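PDB 6ZTU: cyclodipeptide synthase, BtCDPS from Bacillus thermoamylovorans, which probably transfers aminoacyl groups from charged tRNAs to build cyclic dipeptides. Local coordinates for residues 15-19 and 207-211; 68-74 and 172-176; 122-126 and 179-185. One frame throughout, in Å; residues are numbered along the deposited sequence.

Contact 1: residues 15-19 and 207-211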
ATOM      1  N   LEU A  15       1.673   3.185 -13.819  1.00 22.44           N
ATOM      2  CA  LEU A  15       0.337   3.776 -13.838  1.00 23.16           C
ATOM      3  C   LEU A  15       0.222   4.862 -14.902  1.00 25.10           C
ATOM      4  O   LEU A  15      -0.818   4.989 -15.558  1.00 26.88           O
ATOM      5  CB  LEU A  15      -0.008   4.327 -12.451  1.00 21.26           C
ATOM      6  CG  LEU A  15      -1.262   5.196 -12.318  1.00 25.67           C
ATOM      7  CD1 LEU A  15      -2.534   4.392 -12.586  1.00 27.17           C
ATOM      8  CD2 LEU A  15      -1.307   5.899 -10.953  1.00 24.62           C
ATOM      9  N   SER A  16       1.285   5.632 -15.109  1.00 24.20           N
ATOM     10  CA  SER A  16       1.292   6.699 -16.099  1.00 24.87           C
ATOM     11  C   SER A  16       2.700   6.836 -16.656  1.00 26.41           C
ATOM     12  O   SER A  16       3.642   6.198 -16.181  1.00 23.94           O
ATOM     13  CB  SER A  16       0.855   8.027 -15.482  1.00 30.95           C
ATOM     14  OG  SER A  16       1.861   8.470 -14.581  1.00 28.63           O
ATOM     15  N   ARG A  17       2.845   7.699 -17.667  1.00 26.46           N
ATOM     16  CA  ARG A  17       4.176   7.926 -18.229  1.00 28.06           C
ATOM     17  C   ARG A  17       5.090   8.631 -17.237  1.00 29.07           C
ATOM     18  O   ARG A  17       6.307   8.417 -17.253  1.00 27.52           O
ATOM     19  CB  ARG A  17       4.076   8.731 -19.524  1.00 28.98           C
ATOM     20  CG  ARG A  17       3.396   7.969 -20.649  1.00 33.53           C
ATOM     21  CD  ARG A  17       4.251   6.822 -21.115  1.00 30.39           C
ATOM     22  NE  ARG A  17       3.622   6.161 -22.259  1.00 36.51           N
ATOM     23  CZ  ARG A  17       4.070   5.048 -22.821  1.00 35.24           C
ATOM     24  NH1 ARG A  17       5.161   4.452 -22.353  1.00 33.34           N
ATOM     25  NH2 ARG A  17       3.416   4.524 -23.848  1.00 37.59           N
ATOM     26  N   ASN A  18       4.526   9.454 -16.353  1.00 30.41           N
ATOM     27  CA  ASN A  18       5.342  10.048 -15.298  1.00 29.85           C
ATOM     28  C   ASN A  18       5.837   8.983 -14.326  1.00 29.63           C
ATOM     29  O   ASN A  18       7.002   9.013 -13.896  1.00 26.11           O
ATOM     30  CB  ASN A  18       4.548  11.127 -14.570  1.00 27.72           C
ATOM     31  CG  ASN A  18       5.425  11.964 -13.646  1.00 31.49           C
ATOM     32  OD1 ASN A  18       5.298  11.910 -12.421  1.00 31.96           O
ATOM     33  ND2 ASN A  18       6.322  12.736 -14.233  1.00 27.82           N
ATOM     34  N   CYS A  19       4.975   8.018 -13.976  1.00 24.83           N
ATOM     35  CA  CYS A  19       5.414   6.936 -13.102  1.00 24.60           C
ATOM     36  C   CYS A  19       6.539   6.147 -13.757  1.00 28.84           C
ATOM     37  O   CYS A  19       7.483   5.704 -13.087  1.00 26.58           O
ATOM     38  CB  CYS A  19       4.244   6.007 -12.754  1.00 25.96           C
ATOM     39  SG  CYS A  19       2.779   6.816 -12.105  1.00 25.72           S
ATOM     40  N   GLY A 207      -6.194   5.481  -8.714  1.00 23.28           N
ATOM     41  CA  GLY A 207      -5.027   6.135  -9.276  1.00 21.17           C
ATOM     42  C   GLY A 207      -5.204   6.470 -10.740  1.00 23.72           C
ATOM     43  O   GLY A 207      -4.770   7.531 -11.198  1.00 25.67           O
ATOM     44  N   GLU A 208      -5.847   5.574 -11.488  1.00 24.43           N
ATOM     45  CA  GLU A 208      -6.144   5.864 -12.889  1.00 24.27           C
ATOM     46  C   GLU A 208      -7.001   7.112 -13.010  1.00 24.41           C
ATOM     47  O   GLU A 208      -6.755   7.964 -13.872  1.00 29.03           O
ATOM     48  CB  GLU A 208      -6.841   4.665 -13.538  1.00 27.58           C
ATOM     49  CG  GLU A 208      -5.976   3.419 -13.604  1.00 29.32           C
ATOM     50  CD  GLU A 208      -6.737   2.194 -14.097  1.00 42.17           C
ATOM     51  OE1 GLU A 208      -7.863   2.362 -14.620  1.00 42.51           O
ATOM     52  OE2 GLU A 208      -6.205   1.068 -13.962  1.00 40.14           O
ATOM     53  N   LYS A 209      -8.005   7.248 -12.142  1.00 25.30           N
ATOM     54  CA  LYS A 209      -8.860   8.426 -12.203  1.00 26.75           C
ATOM     55  C   LYS A 209      -8.104   9.678 -11.790  1.00 25.08           C
ATOM     56  O   LYS A 209      -8.278  10.739 -12.389  1.00 27.54           O
ATOM     57  CB  LYS A 209     -10.085   8.226 -11.317  1.00 25.51           C
ATOM     58  CG  LYS A 209     -10.918   7.024 -11.699  1.00 31.96           C
ATOM     59  CD  LYS A 209     -12.299   7.139 -11.099  1.00 33.50           C
ATOM     60  CE  LYS A 209     -13.200   6.007 -11.570  1.00 41.77           C
ATOM     61  NZ  LYS A 209     -12.897   4.771 -10.814  1.00 44.32           N
ATOM     62  N   ILE A 210      -7.285   9.581 -10.742  1.00 25.81           N
ATOM     63  CA  ILE A 210      -6.448  10.711 -10.355  1.00 25.99           C
ATOM     64  C   ILE A 210      -5.559  11.148 -11.515  1.00 30.28           C
ATOM     65  O   ILE A 210      -5.415  12.347 -11.784  1.00 28.60           O
ATOM     66  CB  ILE A 210      -5.633  10.344  -9.101  1.00 25.69           C
ATOM     67  CG1 ILE A 210      -6.580  10.176  -7.906  1.00 25.18           C
ATOM     68  CG2 ILE A 210      -4.582  11.407  -8.802  1.00 27.68           C
ATOM     69  CD1 ILE A 210      -5.905   9.636  -6.651  1.00 25.33           C
ATOM     70  N   LYS A 211      -4.969  10.189 -12.238  1.00 28.11           N
ATOM     71  CA  LYS A 211      -4.088  10.531 -13.353  1.00 29.82           C
ATOM     72  C   LYS A 211      -4.860  11.046 -14.562  1.00 35.05           C
ATOM     73  O   LYS A 211      -4.266  11.657 -15.462  1.00 36.08           O
ATOM     74  CB  LYS A 211      -3.253   9.310 -13.739  1.00 30.33           C
ATOM     75  CG  LYS A 211      -2.048   9.081 -12.843  1.00 27.54           C
ATOM     76  CD  LYS A 211      -1.075  10.256 -12.960  1.00 30.37           C
ATOM     77  CE  LYS A 211       0.121  10.080 -12.054  1.00 31.82           C
ATOM     78  NZ  LYS A 211       1.221  11.013 -12.451  1.00 34.14           N
TER
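Lys211 lies across Leu15 and Ser16, joining residues 207-211 of helix 205-211 to an N-capped helix start. Ser16 is the N-cap of helix 17-25: its OG accepts from Cys19 N at 3.2 Å with an N-H...O angle of 164°. This start directly follows the edge strand 11-14 of the Rossmann-like sheet, and Leu15 still pairs through its backbone with Tyr225 of strand 223-229. From CB the Lys211 chain turns at chi2 (-63°) and then runs extended, which carries it along the capping serine. Its CG packs on Leu15, 3.8 Å from CD2. CD passes Ser16 CB at 3.9 Å, CE comes 3.5 Å from Ser16 OG and lies more loosely beside Cys19 SG, and NZ ends near Ser16 OG and the CB of Asn18. Leu15, its CG swung away from its own backbone N (chi1 170°), spreads its two methyls over the other helix: CD2 settles near Gly207 O, and CD1 lies 3.7 Å from Glu208 CG, on the aliphatic part of that chain. Lys211 also touches Met219 in the following loop. The contact is thus mainly apolar packing of a leucine and a lysine stem, with a small polar end at the cap. There Lys211 NZ gives Ser16 OG a weak hydrogen bond of 3.4 Å, beside the capping bond from Cys19 N.

Contact 2: residues 68-74 and 172-176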
ATOM      1  N   ALA A  68      -5.589  -1.416  10.289  1.00 26.63           N
ATOM      2  CA  ALA A  68      -5.736  -2.764   9.759  1.00 26.85           C
ATOM      3  C   ALA A  68      -6.761  -3.559  10.559  1.00 29.92           C
ATOM      4  O   ALA A  68      -7.405  -4.461  10.012  1.00 30.71           O
ATOM      5  CB  ALA A  68      -4.394  -3.487   9.755  1.00 30.86           C
ATOM      6  N   LYS A  69      -6.935  -3.235  11.848  1.00 31.23           N
ATOM      7  CA  LYS A  69      -7.953  -3.922  12.644  1.00 31.66           C
ATOM      8  C   LYS A  69      -9.359  -3.672  12.101  1.00 30.67           C
ATOM      9  O   LYS A  69     -10.232  -4.539  12.230  1.00 32.12           O
ATOM     10  CB  LYS A  69      -7.852  -3.501  14.115  1.00 30.43           C
ATOM     11  CG  LYS A  69      -8.396  -2.128  14.449  1.00 34.23           C
ATOM     12  CD  LYS A  69      -8.167  -1.804  15.928  1.00 40.12           C
ATOM     13  CE  LYS A  69      -9.320  -1.000  16.525  1.00 44.24           C
ATOM     14  NZ  LYS A  69     -10.152  -0.291  15.499  1.00 45.96           N
ATOM     15  N   ASN A  70      -9.589  -2.515  11.470  1.00 29.10           N
ATOM     16  CA  ASN A  70     -10.910  -2.207  10.922  1.00 31.80           C
ATOM     17  C   ASN A  70     -11.332  -3.216   9.872  1.00 33.82           C
ATOM     18  O   ASN A  70     -12.529  -3.507   9.736  1.00 32.77           O
ATOM     19  CB  ASN A  70     -10.934  -0.806  10.310  1.00 30.02           C
ATOM     20  CG  ASN A  70     -10.778   0.275  11.339  1.00 29.76           C
ATOM     21  OD1 ASN A  70      -9.957   0.150  12.251  1.00 36.17           O
ATOM     22  ND2 ASN A  70     -11.561   1.345  11.216  1.00 29.71           N
ATOM     23  N   LEU A  71     -10.368  -3.742   9.108  1.00 30.22           N
ATOM     24  CA  LEU A  71     -10.687  -4.723   8.080  1.00 31.51           C
ATOM     25  C   LEU A  71     -11.254  -5.987   8.707  1.00 36.45           C
ATOM     26  O   LEU A  71     -12.171  -6.605   8.158  1.00 37.33           O
ATOM     27  CB  LEU A  71      -9.440  -5.048   7.252  1.00 28.31           C
ATOM     28  CG  LEU A  71      -8.742  -3.874   6.555  1.00 27.80           C
ATOM     29  CD1 LEU A  71      -7.543  -4.390   5.792  1.00 27.88           C
ATOM     30  CD2 LEU A  71      -9.696  -3.126   5.617  1.00 31.21           C
ATOM     31  N   LEU A  72     -10.727  -6.377   9.866  1.00 35.01           N
ATOM     32  CA  LEU A  72     -11.256  -7.542  10.567  1.00 37.44           C
ATOM     33  C   LEU A  72     -12.542  -7.205  11.316  1.00 35.85           C
ATOM     34  O   LEU A  72     -13.510  -7.969  11.258  1.00 42.19           O
ATOM     35  CB  LEU A  72     -10.190  -8.103  11.513  1.00 33.33           C
ATOM     36  CG  LEU A  72      -8.839  -8.502  10.893  1.00 36.66           C
ATOM     37  CD1 LEU A  72      -7.844  -8.934  11.969  1.00 39.97           C
ATOM     38  CD2 LEU A  72      -8.990  -9.591   9.840  1.00 37.14           C
ATOM     39  N   GLU A  73     -12.586  -6.050  11.987  1.00 33.61           N
ATOM     40  CA  GLU A  73     -13.789  -5.646  12.709  1.00 34.46           C
ATOM     41  C   GLU A  73     -14.995  -5.561  11.785  1.00 43.10           C
ATOM     42  O   GLU A  73     -16.130  -5.815  12.206  1.00 39.93           O
ATOM     43  CB  GLU A  73     -13.559  -4.304  13.399  1.00 35.83           C
ATOM     44  CG  GLU A  73     -12.538  -4.377  14.519  1.00 34.21           C
ATOM     45  CD  GLU A  73     -12.274  -3.039  15.141  1.00 38.20           C
ATOM     46  OE1 GLU A  73     -12.390  -2.011  14.443  1.00 36.57           O
ATOM     47  OE2 GLU A  73     -11.953  -3.007  16.343  1.00 39.85           O
ATOM     48  N   ALA A  74     -14.775  -5.190  10.521  1.00 39.54           N
ATOM     49  CA  ALA A  74     -15.890  -5.118   9.584  1.00 41.54           C
ATOM     50  C   ALA A  74     -16.347  -6.504   9.149  1.00 38.45           C
ATOM     51  O   ALA A  74     -17.526  -6.693   8.831  1.00 49.51           O
ATOM     52  CB  ALA A  74     -15.502  -4.275   8.368  1.00 32.40           C
ATOM     53  N   HIS A 172     -16.597   1.590   7.961  1.00 28.34           N
ATOM     54  CA  HIS A 172     -15.614   1.245   8.981  1.00 30.62           C
ATOM     55  C   HIS A 172     -14.264   0.927   8.352  1.00 27.70           C
ATOM     56  O   HIS A 172     -13.225   1.433   8.795  1.00 29.71           O
ATOM     57  CB  HIS A 172     -16.103   0.069   9.823  1.00 30.66           C
ATOM     58  CG  HIS A 172     -15.303  -0.149  11.074  1.00 28.09           C
ATOM     59  ND1 HIS A 172     -15.219   0.793  12.074  1.00 36.29           N
ATOM     60  CD2 HIS A 172     -14.554  -1.200  11.481  1.00 30.07           C
ATOM     61  CE1 HIS A 172     -14.455   0.330  13.048  1.00 34.70           C
ATOM     62  NE2 HIS A 172     -14.041  -0.879  12.715  1.00 31.75           N
ATOM     63  N   ALA A 173     -14.263   0.090   7.307  1.00 28.09           N
ATOM     64  CA  ALA A 173     -13.023  -0.285   6.638  1.00 26.14           C
ATOM     65  C   ALA A 173     -12.413   0.852   5.817  1.00 26.38           C
ATOM     66  O   ALA A 173     -11.214   0.802   5.522  1.00 25.37           O
ATOM     67  CB  ALA A 173     -13.259  -1.488   5.735  1.00 28.29           C
ATOM     68  N   VAL A 174     -13.191   1.864   5.419  1.00 24.47           N
ATOM     69  CA  VAL A 174     -12.589   2.930   4.615  1.00 22.29           C
ATOM     70  C   VAL A 174     -11.624   3.764   5.455  1.00 23.47           C
ATOM     71  O   VAL A 174     -10.784   4.489   4.901  1.00 25.67           O
ATOM     72  CB  VAL A 174     -13.675   3.794   3.935  1.00 24.84           C
ATOM     73  CG1 VAL A 174     -14.218   4.850   4.881  1.00 25.14           C
ATOM     74  CG2 VAL A 174     -13.134   4.446   2.641  1.00 25.21           C
ATOM     75  N   LYS A 175     -11.694   3.665   6.786  1.00 25.24           N
ATOM     76  CA  LYS A 175     -10.686   4.328   7.605  1.00 25.79           C
ATOM     77  C   LYS A 175      -9.292   3.803   7.288  1.00 22.72           C
ATOM     78  O   LYS A 175      -8.311   4.560   7.347  1.00 23.46           O
ATOM     79  CB  LYS A 175     -11.025   4.154   9.087  1.00 28.50           C
ATOM     80  CG  LYS A 175     -12.253   4.957   9.484  1.00 35.79           C
ATOM     81  CD  LYS A 175     -12.741   4.597  10.872  1.00 44.77           C
ATOM     82  CE  LYS A 175     -14.047   5.313  11.165  1.00 48.95           C
ATOM     83  NZ  LYS A 175     -13.911   6.768  10.867  1.00 49.85           N
ATOM     84  N   TYR A 176      -9.187   2.514   6.959  1.00 21.64           N
ATOM     85  CA  TYR A 176      -7.932   1.936   6.490  1.00 22.94           C
ATOM     86  C   TYR A 176      -7.482   2.585   5.184  1.00 23.84           C
ATOM     87  O   TYR A 176      -6.316   2.973   5.027  1.00 21.75           O
ATOM     88  CB  TYR A 176      -8.117   0.428   6.315  1.00 22.38           C
ATOM     89  CG  TYR A 176      -6.921  -0.305   5.761  1.00 23.17           C
ATOM     90  CD1 TYR A 176      -5.944  -0.819   6.598  1.00 24.09           C
ATOM     91  CD2 TYR A 176      -6.785  -0.510   4.399  1.00 26.66           C
ATOM     92  CE1 TYR A 176      -4.846  -1.482   6.091  1.00 25.14           C
ATOM     93  CE2 TYR A 176      -5.697  -1.171   3.890  1.00 29.28           C
ATOM     94  CZ  TYR A 176      -4.731  -1.656   4.741  1.00 29.40           C
ATOM     95  OH  TYR A 176      -3.650  -2.326   4.228  1.00 38.07           O
TER
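The amide of Asn70 lies flat over the imidazole of His172, the two planes only 10° apart, while its ND2, over the ring centre, bonds to that histidine's own backbone carbonyl. This stacked pair joins two nearly antiparallel helices of the Rossmann-like fold, 68-74 and 167-191, whose local axes approach to 7.5 Å. Asn70 ND2 gives a nearly straight bond of 2.9 Å to His172 O, arriving from above the carbonyl plane but within its own amide plane. That carbonyl lies by the kink of helix 167-191, where it also takes a weak bond from Lys175 N. His172 swings its ring away from its own backbone N (chi1 -167°), across to Glu73, and NE2 donates to Glu73 OE1 at 2.6 Å in the ring plane. Lys69 NZ forms a salt bridge to the same oxygen at 3.0 Å, from the opposite face of the carboxylate; the two donors together would probably stabilise its negative charge. Glu73 OE2 is bound in turn by Thr79 OG1. Further along, the contact becomes apolar: Leu71 CD2 rests on Ala173 CB at 3.9 Å. Tyr176, which lines the hexanediol pocket, takes Leu71 CD1 over one ring face in a CH-pi contact, the methyl 3.9 Å from the centroid and 5° off its normal.

Contact 3: residues 122-126 and 179-185. With 0RE ((2S)-hexane-1,2-diol), chain B.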
ATOM      1  N   TYR A 122       2.571  13.883   5.752  1.00 20.41           N
ATOM      2  CA  TYR A 122       1.550  12.855   5.918  1.00 21.06           C
ATOM      3  C   TYR A 122       0.248  13.466   6.420  1.00 23.41           C
ATOM      4  O   TYR A 122      -0.840  13.151   5.912  1.00 21.86           O
ATOM      5  CB  TYR A 122       2.024  11.752   6.880  1.00 19.79           C
ATOM      6  CG  TYR A 122       0.915  10.753   7.107  1.00 20.85           C
ATOM      7  CD1 TYR A 122       0.752   9.661   6.260  1.00 20.06           C
ATOM      8  CD2 TYR A 122      -0.014  10.939   8.132  1.00 21.45           C
ATOM      9  CE1 TYR A 122      -0.292   8.763   6.443  1.00 24.78           C
ATOM     10  CE2 TYR A 122      -1.072  10.057   8.312  1.00 23.79           C
ATOM     11  CZ  TYR A 122      -1.206   8.973   7.466  1.00 24.09           C
ATOM     12  OH  TYR A 122      -2.244   8.078   7.658  1.00 21.03           O
ATOM     13  N   ASN A 123       0.338  14.331   7.435  1.00 22.48           N
ATOM     14  CA  ASN A 123      -0.875  14.853   8.051  1.00 25.36           C
ATOM     15  C   ASN A 123      -1.633  15.756   7.094  1.00 25.42           C
ATOM     16  O   ASN A 123      -2.864  15.704   7.032  1.00 26.06           O
ATOM     17  CB  ASN A 123      -0.533  15.606   9.337  1.00 26.43           C
ATOM     18  CG  ASN A 123      -0.322  14.670  10.510  1.00 34.47           C
ATOM     19  OD1 ASN A 123      -0.936  13.602  10.579  1.00 33.56           O
ATOM     20  ND2 ASN A 123       0.546  15.057  11.437  1.00 36.52           N
ATOM     21  N   GLU A 124      -0.920  16.590   6.338  1.00 22.52           N
ATOM     22  CA  GLU A 124      -1.617  17.513   5.450  1.00 22.79           C
ATOM     23  C   GLU A 124      -2.251  16.779   4.275  1.00 22.92           C
ATOM     24  O   GLU A 124      -3.374  17.099   3.875  1.00 24.77           O
ATOM     25  CB  GLU A 124      -0.660  18.603   4.996  1.00 26.36           C
ATOM     26  CG  GLU A 124      -0.307  19.487   6.189  1.00 35.40           C
ATOM     27  CD  GLU A 124       0.365  20.785   5.812  1.00 41.91           C
ATOM     28  OE1 GLU A 124       1.162  20.794   4.853  1.00 42.18           O
ATOM     29  OE2 GLU A 124       0.091  21.795   6.494  1.00 47.31           O
ATOM     30  N   VAL A 125      -1.567  15.775   3.730  1.00 20.36           N
ATOM     31  CA  VAL A 125      -2.202  14.969   2.683  1.00 20.48           C
ATOM     32  C   VAL A 125      -3.401  14.211   3.243  1.00 22.38           C
ATOM     33  O   VAL A 125      -4.466  14.142   2.611  1.00 21.51           O
ATOM     34  CB  VAL A 125      -1.169  14.024   2.051  1.00 21.92           C
ATOM     35  CG1 VAL A 125      -1.852  13.075   1.062  1.00 21.36           C
ATOM     36  CG2 VAL A 125      -0.095  14.839   1.354  1.00 23.39           C
ATOM     37  N   TYR A 126      -3.249  13.620   4.433  1.00 20.50           N
ATOM     38  CA  TYR A 126      -4.357  12.927   5.090  1.00 21.32           C
ATOM     39  C   TYR A 126      -5.553  13.852   5.279  1.00 23.97           C
ATOM     40  O   TYR A 126      -6.700  13.462   5.017  1.00 22.76           O
ATOM     41  CB  TYR A 126      -3.877  12.383   6.443  1.00 19.85           C
ATOM     42  CG  TYR A 126      -4.817  11.456   7.187  1.00 24.58           C
ATOM     43  CD1 TYR A 126      -5.487  10.434   6.541  1.00 21.80           C
ATOM     44  CD2 TYR A 126      -4.966  11.567   8.557  1.00 33.83           C
ATOM     45  CE1 TYR A 126      -6.325   9.581   7.221  1.00 24.89           C
ATOM     46  CE2 TYR A 126      -5.794  10.715   9.254  1.00 37.11           C
ATOM     47  CZ  TYR A 126      -6.476   9.725   8.582  1.00 36.61           C
ATOM     48  OH  TYR A 126      -7.302   8.869   9.285  1.00 37.81           O
ATOM     49  N   ALA A 179      -6.250   6.164   5.652  1.00 21.04           N
ATOM     50  CA  ALA A 179      -4.970   6.237   6.347  1.00 19.90           C
ATOM     51  C   ALA A 179      -3.793   5.822   5.466  1.00 21.73           C
ATOM     52  O   ALA A 179      -2.677   6.321   5.670  1.00 24.18           O
ATOM     53  CB  ALA A 179      -5.003   5.357   7.605  1.00 21.93           C
ATOM     54  N   GLU A 180      -3.997   4.899   4.515  1.00 18.73           N
ATOM     55  CA  GLU A 180      -2.899   4.466   3.648  1.00 21.01           C
ATOM     56  C   GLU A 180      -2.733   5.378   2.439  1.00 22.11           C
ATOM     57  O   GLU A 180      -1.637   5.458   1.872  1.00 19.80           O
ATOM     58  CB  GLU A 180      -3.115   3.026   3.161  1.00 21.56           C
ATOM     59  CG  GLU A 180      -4.336   2.865   2.238  1.00 22.15           C
ATOM     60  CD  GLU A 180      -4.471   1.479   1.598  1.00 24.42           C
ATOM     61  OE1 GLU A 180      -3.511   0.681   1.632  1.00 26.36           O
ATOM     62  OE2 GLU A 180      -5.573   1.188   1.058  1.00 25.89           O
ATOM     63  N   LEU A 181      -3.802   6.052   2.021  1.00 19.84           N
ATOM     64  CA  LEU A 181      -3.741   6.839   0.789  1.00 19.51           C
ATOM     65  C   LEU A 181      -2.634   7.888   0.740  1.00 19.94           C
ATOM     66  O   LEU A 181      -2.089   8.093  -0.356  1.00 18.49           O
ATOM     67  CB  LEU A 181      -5.099   7.507   0.526  1.00 20.32           C
ATOM     68  CG  LEU A 181      -6.072   6.671  -0.297  1.00 22.52           C
ATOM     69  CD1 LEU A 181      -7.389   7.418  -0.435  1.00 22.55           C
ATOM     70  CD2 LEU A 181      -5.500   6.358  -1.695  1.00 22.37           C
ATOM     71  N   PRO A 182      -2.259   8.594   1.821  1.00 21.40           N
ATOM     72  CA  PRO A 182      -1.185   9.585   1.650  1.00 19.36           C
ATOM     73  C   PRO A 182       0.092   9.000   1.071  1.00 19.11           C
ATOM     74  O   PRO A 182       0.841   9.736   0.416  1.00 20.12           O
ATOM     75  CB  PRO A 182      -0.967  10.127   3.072  1.00 18.90           C
ATOM     76  CG  PRO A 182      -2.303   9.957   3.731  1.00 20.22           C
ATOM     77  CD  PRO A 182      -2.805   8.630   3.195  1.00 18.51           C
ATOM     78  N   PHE A 183       0.367   7.706   1.283  1.00 18.97           N
ATOM     79  CA  PHE A 183       1.574   7.117   0.704  1.00 19.22           C
ATOM     80  C   PHE A 183       1.424   6.843  -0.787  1.00 21.86           C
ATOM     81  O   PHE A 183       2.418   6.915  -1.513  1.00 21.22           O
ATOM     82  CB  PHE A 183       1.964   5.838   1.448  1.00 20.41           C
ATOM     83  CG  PHE A 183       2.555   6.123   2.787  1.00 19.34           C
ATOM     84  CD1 PHE A 183       3.902   6.441   2.892  1.00 20.39           C
ATOM     85  CD2 PHE A 183       1.761   6.167   3.920  1.00 22.13           C
ATOM     86  CE1 PHE A 183       4.452   6.758   4.117  1.00 22.21           C
ATOM     87  CE2 PHE A 183       2.318   6.476   5.144  1.00 24.86           C
ATOM     88  CZ  PHE A 183       3.654   6.777   5.229  1.00 22.01           C
ATOM     89  N   PHE A 184       0.203   6.545  -1.257  1.00 19.41           N
ATOM     90  CA  PHE A 184      -0.055   6.469  -2.695  1.00 21.18           C
ATOM     91  C   PHE A 184       0.148   7.823  -3.360  1.00 21.03           C
ATOM     92  O   PHE A 184       0.567   7.899  -4.521  1.00 21.47           O
ATOM     93  CB  PHE A 184      -1.501   6.035  -2.975  1.00 21.84           C
ATOM     94  CG  PHE A 184      -1.842   4.608  -2.607  1.00 20.60           C
ATOM     95  CD1 PHE A 184      -1.851   4.181  -1.286  1.00 21.75           C
ATOM     96  CD2 PHE A 184      -2.248   3.712  -3.599  1.00 23.11           C
ATOM     97  CE1 PHE A 184      -2.219   2.876  -0.968  1.00 24.47           C
ATOM     98  CE2 PHE A 184      -2.624   2.403  -3.284  1.00 24.97           C
ATOM     99  CZ  PHE A 184      -2.610   1.989  -1.962  1.00 26.43           C
ATOM    100  N   LEU A 185      -0.232   8.902  -2.671  1.00 19.81           N
ATOM    101  CA  LEU A 185      -0.250  10.233  -3.258  1.00 19.13           C
ATOM    102  C   LEU A 185       1.090  10.942  -3.141  1.00 23.08           C
ATOM    103  O   LEU A 185       1.481  11.684  -4.053  1.00 23.85           O
ATOM    104  CB  LEU A 185      -1.319  11.098  -2.581  1.00 19.62           C
ATOM    105  CG  LEU A 185      -2.757  10.598  -2.713  1.00 20.82           C
ATOM    106  CD1 LEU A 185      -3.672  11.392  -1.797  1.00 22.63           C
ATOM    107  CD2 LEU A 185      -3.186  10.713  -4.172  1.00 23.01           C
TER
HETATM  108  O01 0RE B 301      -2.822  -1.241  -0.357  1.00 43.67           O
HETATM  109  C02 0RE B 301      -1.868  -2.178  -0.747  1.00 43.91           C
HETATM  110  C03 0RE B 301      -0.488  -1.537  -0.646  1.00 36.16           C
HETATM  111  O04 0RE B 301      -0.267  -0.723  -1.766  1.00 39.28           O
HETATM  112  C05 0RE B 301      -0.422  -0.718   0.637  1.00 38.04           C
HETATM  113  C06 0RE B 301      -0.635  -1.628   1.846  1.00 36.67           C
HETATM  114  C07 0RE B 301      -0.709  -0.755   3.093  1.00 37.19           C
HETATM  115  C08 0RE B 301       0.526  -1.075   3.918  1.00 31.68           C
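Tyr122 OH donates a 2.7 Å hydrogen bond to Ala179 O, meeting a lone pair in the carbonyl plane. Pro182 lies one turn on in helix 167-191; having no N-H, it cannot bond back to the preceding turn, and the helix is kinked here. A trans chi1 (176°) extends the phenol of Tyr122 toward Ala179, whose O lies at the edge of the ring, in its plane. Pro182 is the centre of the apolar packing: its CG lies 3.6 Å from Tyr122 CE1, and Val125 CG1 comes equally close to its CA. The same valine methyl reaches Leu185 CD1 at 3.8 Å. Phe183 CE2 approaches Tyr122 CE1 at 3.7 Å, the rings inclined at 42°. Tyr126 adds its CE1, 3.7 Å from Ala179 CA. Away from this interface Glu180 OE1 accepts a 2.9 Å hydrogen bond from O01 of the bound hexanediol, and Phe184 CZ lies beside the diol. Segments 122-126 and 179-185 of helices 120-135 and 167-191 cross steeply, their local axes at 106°, at the kinked part of the helix that carries pocket residues; helix 137-157 touches Glu180 and Leu181, and Phe184 meets Trp204 beyond strand 196-200.

From the N terminus, the chain leaves edge strand 11-14 and enters contact 1, whose partner 207-211 comes 188 residues later, so its loop encloses contacts 2 and 3. Helix 68-74, after strand 58-63, opens contact 2; segment 122-126, after strand 110-112, opens contact 3. Their partners, 172-176 and 179-185, follow in that order on helix 167-191, so these two loops cross. That helix ties together helices 68-74 and 120-135 and brings Tyr176, Glu180 and Phe184 to one diol pocket. Contacts 1 and 3 meet where Ile210 CD1 packs on Leu185 CD2 at 3.8 Å; contact 2 lies about 26 Å from contact 1, centre to centre.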